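Side-chain contacts in GTPase-activating protein skywalker (Drosophila melanogaster, PDB 5HJQ), which acts as a GTPase-activating protein for Rab35, controlling synaptic vesicle protein turnover through endosomal trafficking, and binds phosphoinositides through its TBC domain: residues 218-223 against 227-232; 256-261 against 308-313. All coordinates share one frame; numbering follows the deposited sequence.

Interaction 1: 218-223 against 227-232; sequences AGLVGS and VFINQT
Gln231 NE2 is held at two backbone carbonyls. It donates to Val221 O at 2.7 Å, with an N-H...O angle of 138°, and makes a weak bond to Ile229 O at 3.4 Å within its own loop. The approach to Val221 O is bent: the nitrogen sits at 121° to the C=O bond and is tilted out of the carbonyl plane. With its chain extended beyond CG, glutamine has the reach to bring an amide N-H to the C-terminal end of helix 210-221, where carbonyls run out of helical partners. Val221 CG1 packs against the same amide, while CG2 of that valine meets Ile229 CD1. One residue back, a water joins the backbones, donating to Leu220 O at 2.8 Å and accepting from Ile229 N at 2.9 Å.

Beside these polar links lies the Phe228 ring. Leu220 CD2 stands over its centre in a CH-pi contact, 3.7 Å from the centroid and 14° off the ring normal; the branched end of leucine offers a methyl whose C-H groups can sit over a flat ring. Ser223 OG lies in the ring plane, 3.6 Å from Phe228 CE1; its hydrogen bond goes to Lys226 O, inside the turn. Were Phe228 replaced by an alanine, Leu220 CD2 would probably lose the face it rests on and a gap would open beside Ser223. Tyr294 OH of helix 284-297 bonds to Phe228 O, tying this loop of the TBC domain to that helix, and the Phe228 side chain is about 9 Å from that of the lipid-binding Lys300. The glutamine amide thus takes up Val221 O and the water adds to the Ser223 N bond at Leu220 O, while leucine and phenylalanine supply the apolar packing.

Interaction 2: 256-261 against 308-313; sequences SYFQRI and VILNLF
Phe258 reaches Leu310 and Phe313 with the far end of its ring, and all the contact across these two helices of the all-helical TBC domain is apolar. Aliphatic contact is made by Leu310 CD2, which lies near the ring plane at the edge of Phe258, 3.7 Å from CE2; the two side chains cross at about a right angle. A branched leucine suits the spot because one methyl can touch the rim from a helix whose backbone stays distant; the CA atoms of Phe258 and Leu310 are 10.3 Å apart.

In the aromatic contact, Phe313 CD2 lies in the plane of the Phe258 ring, 3.9 Å from CZ, and Phe258 CE1 in turn lies in the plane of the Phe313 ring. With CG anti to the backbone N (chi1 -177°), Phe313 swings its ring over toward helix 252-261. Phe339 meets Phe313 edge-to-face; helix 332-341 also lays Ile332 against Phe258 and Leu336 against Phe313, and Leu267 from a loop touches Phe258. Long, flat phenylalanines therefore bridge a wide helix spacing, and the adhesion between helices 252-261 and 300-317 here rests on dispersion and the exclusion of water.

Overall arrangement
Both interactions belong to the all-helical TBC domain but lie on opposite sides of the chain's centre, with centres 30 Å apart and no atoms touching. Interaction 1 is local, folding the loop after helix 210-221 back onto that helix's end; in keeping with its partly buried place, polar bonds and a water accompany its apolar patch. Interaction 2 joins helices 252-261 and 300-317, far apart in sequence, and its three touching residues are all buried and apolar. The two share no helix. Each uses a phenylalanine differently: in interaction 1 the ring offers a face to a methyl, whereas in interaction 2 the Phe258 ring is met at its edge by a leucine methyl and by an atom of a second ring.

Interaction 1: 218-223 against 227-232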
# COMPACT_ATOMS: atom_id res chain seq x y z
N ALA A 218 -10.17 0.82 10.21
CA ALA A 218 -10.91 1.95 10.75
C ALA A 218 -9.96 2.95 11.42
O ALA A 218 -10.23 4.15 11.45
CB ALA A 218 -11.96 1.48 11.74
N GLY A 219 -8.85 2.45 11.95
CA GLY A 219 -7.83 3.31 12.51
C GLY A 219 -7.18 4.12 11.42
O GLY A 219 -7.13 5.35 11.49
N LEU A 220 -6.69 3.43 10.39
CA LEU A 220 -6.01 4.07 9.26
C LEU A 220 -6.88 5.10 8.54
O LEU A 220 -6.47 6.25 8.34
CB LEU A 220 -5.55 3.01 8.26
CG LEU A 220 -4.53 1.99 8.77
CD1 LEU A 220 -4.02 1.12 7.63
CD2 LEU A 220 -3.38 2.69 9.48
N VAL A 221 -8.07 4.68 8.14
CA VAL A 221 -9.00 5.53 7.40
C VAL A 221 -9.41 6.78 8.18
O VAL A 221 -9.55 7.86 7.62
CB VAL A 221 -10.26 4.72 7.00
CG1 VAL A 221 -11.46 5.62 6.77
CG2 VAL A 221 -9.96 3.87 5.76
N GLY A 222 -9.57 6.63 9.49
CA GLY A 222 -10.00 7.73 10.34
C GLY A 222 -8.88 8.58 10.90
O GLY A 222 -9.13 9.51 11.66
N SER A 223 -7.64 8.26 10.53
CA SER A 223 -6.48 9.04 10.96
C SER A 223 -6.64 10.51 10.57
O SER A 223 -6.99 10.83 9.43
CB SER A 223 -5.19 8.47 10.37
OG SER A 223 -4.08 9.28 10.69
N VAL A 227 -1.80 10.51 6.68
CA VAL A 227 -2.63 9.99 5.59
C VAL A 227 -2.21 8.57 5.25
O VAL A 227 -1.02 8.28 5.09
CB VAL A 227 -2.52 10.88 4.33
CG1 VAL A 227 -3.36 10.30 3.20
CG2 VAL A 227 -2.94 12.31 4.64
N PHE A 228 -3.19 7.67 5.13
CA PHE A 228 -2.92 6.28 4.79
C PHE A 228 -3.69 5.87 3.54
O PHE A 228 -3.10 5.41 2.55
CB PHE A 228 -3.29 5.35 5.95
CG PHE A 228 -2.47 5.56 7.18
CD1 PHE A 228 -2.83 6.51 8.12
CD2 PHE A 228 -1.32 4.81 7.40
CE1 PHE A 228 -2.07 6.70 9.26
CE2 PHE A 228 -0.55 5.00 8.53
CZ PHE A 228 -0.93 5.95 9.46
N ILE A 229 -5.00 6.04 3.59
CA ILE A 229 -5.89 5.56 2.55
C ILE A 229 -6.78 6.69 2.02
O ILE A 229 -7.58 7.25 2.76
CB ILE A 229 -6.77 4.40 3.06
CG1 ILE A 229 -5.91 3.17 3.39
CG2 ILE A 229 -7.81 4.03 2.04
CD1 ILE A 229 -6.67 2.10 4.16
N ASN A 230 -6.62 7.02 0.74
CA ASN A 230 -7.43 8.08 0.14
C ASN A 230 -8.87 7.61 -0.06
O ASN A 230 -9.10 6.48 -0.48
CB ASN A 230 -6.82 8.53 -1.19
CG ASN A 230 -5.52 9.29 -0.99
OD1 ASN A 230 -4.58 9.15 -1.78
ND2 ASN A 230 -5.46 10.10 0.06
N GLN A 231 -9.82 8.50 0.23
CA GLN A 231 -11.21 8.10 0.34
C GLN A 231 -12.15 8.75 -0.68
O GLN A 231 -13.25 8.25 -0.92
CB GLN A 231 -11.70 8.39 1.76
CG GLN A 231 -11.00 7.54 2.81
CD GLN A 231 -11.15 8.10 4.21
OE1 GLN A 231 -12.20 8.64 4.57
NE2 GLN A 231 -10.09 7.99 5.00
N THR A 232 -11.72 9.86 -1.28
CA THR A 232 -12.49 10.49 -2.34
C THR A 232 -11.69 10.51 -3.64
O THR A 232 -10.47 10.34 -3.63
CB THR A 232 -12.91 11.93 -1.98
OG1 THR A 232 -11.77 12.79 -2.02
CG2 THR A 232 -13.55 11.98 -0.60
O HOH W 1 -5.96 7.44 5.88

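Interaction 2: 256-261 against 308-313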
# COMPACT_ATOMS: atom_id res chain seq x y z
N SER A 256 11.93 11.94 -18.02
CA SER A 256 12.41 12.49 -19.28
C SER A 256 12.60 11.37 -20.28
O SER A 256 12.33 11.52 -21.47
CB SER A 256 13.71 13.27 -19.08
OG SER A 256 13.52 14.39 -18.23
N TYR A 257 13.05 10.22 -19.78
CA TYR A 257 13.26 9.04 -20.61
C TYR A 257 11.95 8.56 -21.20
O TYR A 257 11.90 8.13 -22.36
CB TYR A 257 13.91 7.92 -19.79
CG TYR A 257 14.11 6.64 -20.56
CD1 TYR A 257 14.98 6.58 -21.64
CD2 TYR A 257 13.43 5.48 -20.20
CE1 TYR A 257 15.17 5.41 -22.35
CE2 TYR A 257 13.61 4.30 -20.90
CZ TYR A 257 14.48 4.27 -21.98
OH TYR A 257 14.67 3.11 -22.68
N PHE A 258 10.88 8.63 -20.41
CA PHE A 258 9.56 8.22 -20.86
C PHE A 258 9.05 9.12 -21.98
O PHE A 258 8.49 8.64 -22.97
CB PHE A 258 8.57 8.23 -19.69
CG PHE A 258 8.82 7.14 -18.68
CD1 PHE A 258 9.55 6.01 -19.03
CD2 PHE A 258 8.33 7.25 -17.39
CE1 PHE A 258 9.78 5.01 -18.10
CE2 PHE A 258 8.56 6.25 -16.46
CZ PHE A 258 9.28 5.13 -16.82
N GLN A 259 9.23 10.42 -21.82
CA GLN A 259 8.78 11.39 -22.81
C GLN A 259 9.55 11.23 -24.12
O GLN A 259 8.99 11.38 -25.20
CB GLN A 259 8.94 12.82 -22.28
CG GLN A 259 8.06 13.12 -21.08
CD GLN A 259 8.27 14.53 -20.54
OE1 GLN A 259 9.37 14.89 -20.14
NE2 GLN A 259 7.20 15.32 -20.53
N ARG A 260 10.84 10.92 -24.01
CA ARG A 260 11.69 10.76 -25.19
C ARG A 260 11.30 9.56 -26.04
O ARG A 260 10.99 9.70 -27.22
CB ARG A 260 13.16 10.64 -24.76
CG ARG A 260 13.74 11.96 -24.28
CD ARG A 260 15.03 11.80 -23.50
NE ARG A 260 15.43 13.07 -22.91
CZ ARG A 260 16.56 13.27 -22.24
NH1 ARG A 260 17.42 12.28 -22.07
NH2 ARG A 260 16.83 14.47 -21.74
N ILE A 261 11.31 8.37 -25.44
CA ILE A 261 10.99 7.14 -26.18
C ILE A 261 9.55 7.14 -26.66
O ILE A 261 9.19 6.40 -27.58
CB ILE A 261 11.24 5.89 -25.32
CG1 ILE A 261 10.20 5.79 -24.20
CG2 ILE A 261 12.65 5.91 -24.75
CD1 ILE A 261 10.32 4.53 -23.37
N VAL A 308 11.78 4.69 -6.25
CA VAL A 308 12.77 3.62 -6.38
C VAL A 308 12.48 2.74 -7.58
O VAL A 308 13.38 2.43 -8.36
CB VAL A 308 12.82 2.75 -5.10
CG1 VAL A 308 13.75 1.56 -5.30
CG2 VAL A 308 13.27 3.57 -3.93
N ILE A 309 11.23 2.33 -7.71
CA ILE A 309 10.80 1.52 -8.84
C ILE A 309 11.11 2.22 -10.16
O ILE A 309 11.62 1.60 -11.10
CB ILE A 309 9.29 1.21 -8.77
CG1 ILE A 309 8.98 0.29 -7.59
CG2 ILE A 309 8.81 0.58 -10.07
CD1 ILE A 309 7.53 -0.12 -7.50
N LEU A 310 10.82 3.52 -10.22
CA LEU A 310 11.07 4.31 -11.42
C LEU A 310 12.56 4.38 -11.77
O LEU A 310 12.93 4.28 -12.94
CB LEU A 310 10.50 5.72 -11.26
CG LEU A 310 8.98 5.82 -11.41
CD1 LEU A 310 8.49 7.18 -10.95
CD2 LEU A 310 8.58 5.56 -12.85
N ASN A 311 13.40 4.55 -10.76
CA ASN A 311 14.85 4.53 -10.97
C ASN A 311 15.33 3.16 -11.42
O ASN A 311 16.11 3.04 -12.36
CB ASN A 311 15.59 4.95 -9.70
CG ASN A 311 15.28 6.37 -9.29
OD1 ASN A 311 14.74 7.14 -10.07
ND2 ASN A 311 15.65 6.73 -8.07
N LEU A 312 14.86 2.11 -10.74
CA LEU A 312 15.23 0.75 -11.08
C LEU A 312 14.77 0.37 -12.49
O LEU A 312 15.45 -0.37 -13.19
CB LEU A 312 14.64 -0.24 -10.07
CG LEU A 312 15.26 -0.27 -8.67
CD1 LEU A 312 14.45 -1.19 -7.76
CD2 LEU A 312 16.71 -0.72 -8.73
N PHE A 313 13.61 0.89 -12.90
CA PHE A 313 13.07 0.56 -14.22
C PHE A 313 13.84 1.26 -15.33
O PHE A 313 14.06 0.69 -16.39
CB PHE A 313 11.59 0.93 -14.30
CG PHE A 313 10.95 0.56 -15.61
CD1 PHE A 313 10.66 -0.77 -15.91
CD2 PHE A 313 10.63 1.53 -16.55
CE1 PHE A 313 10.08 -1.12 -17.11
CE2 PHE A 313 10.04 1.18 -17.75
CZ PHE A 313 9.77 -0.14 -18.03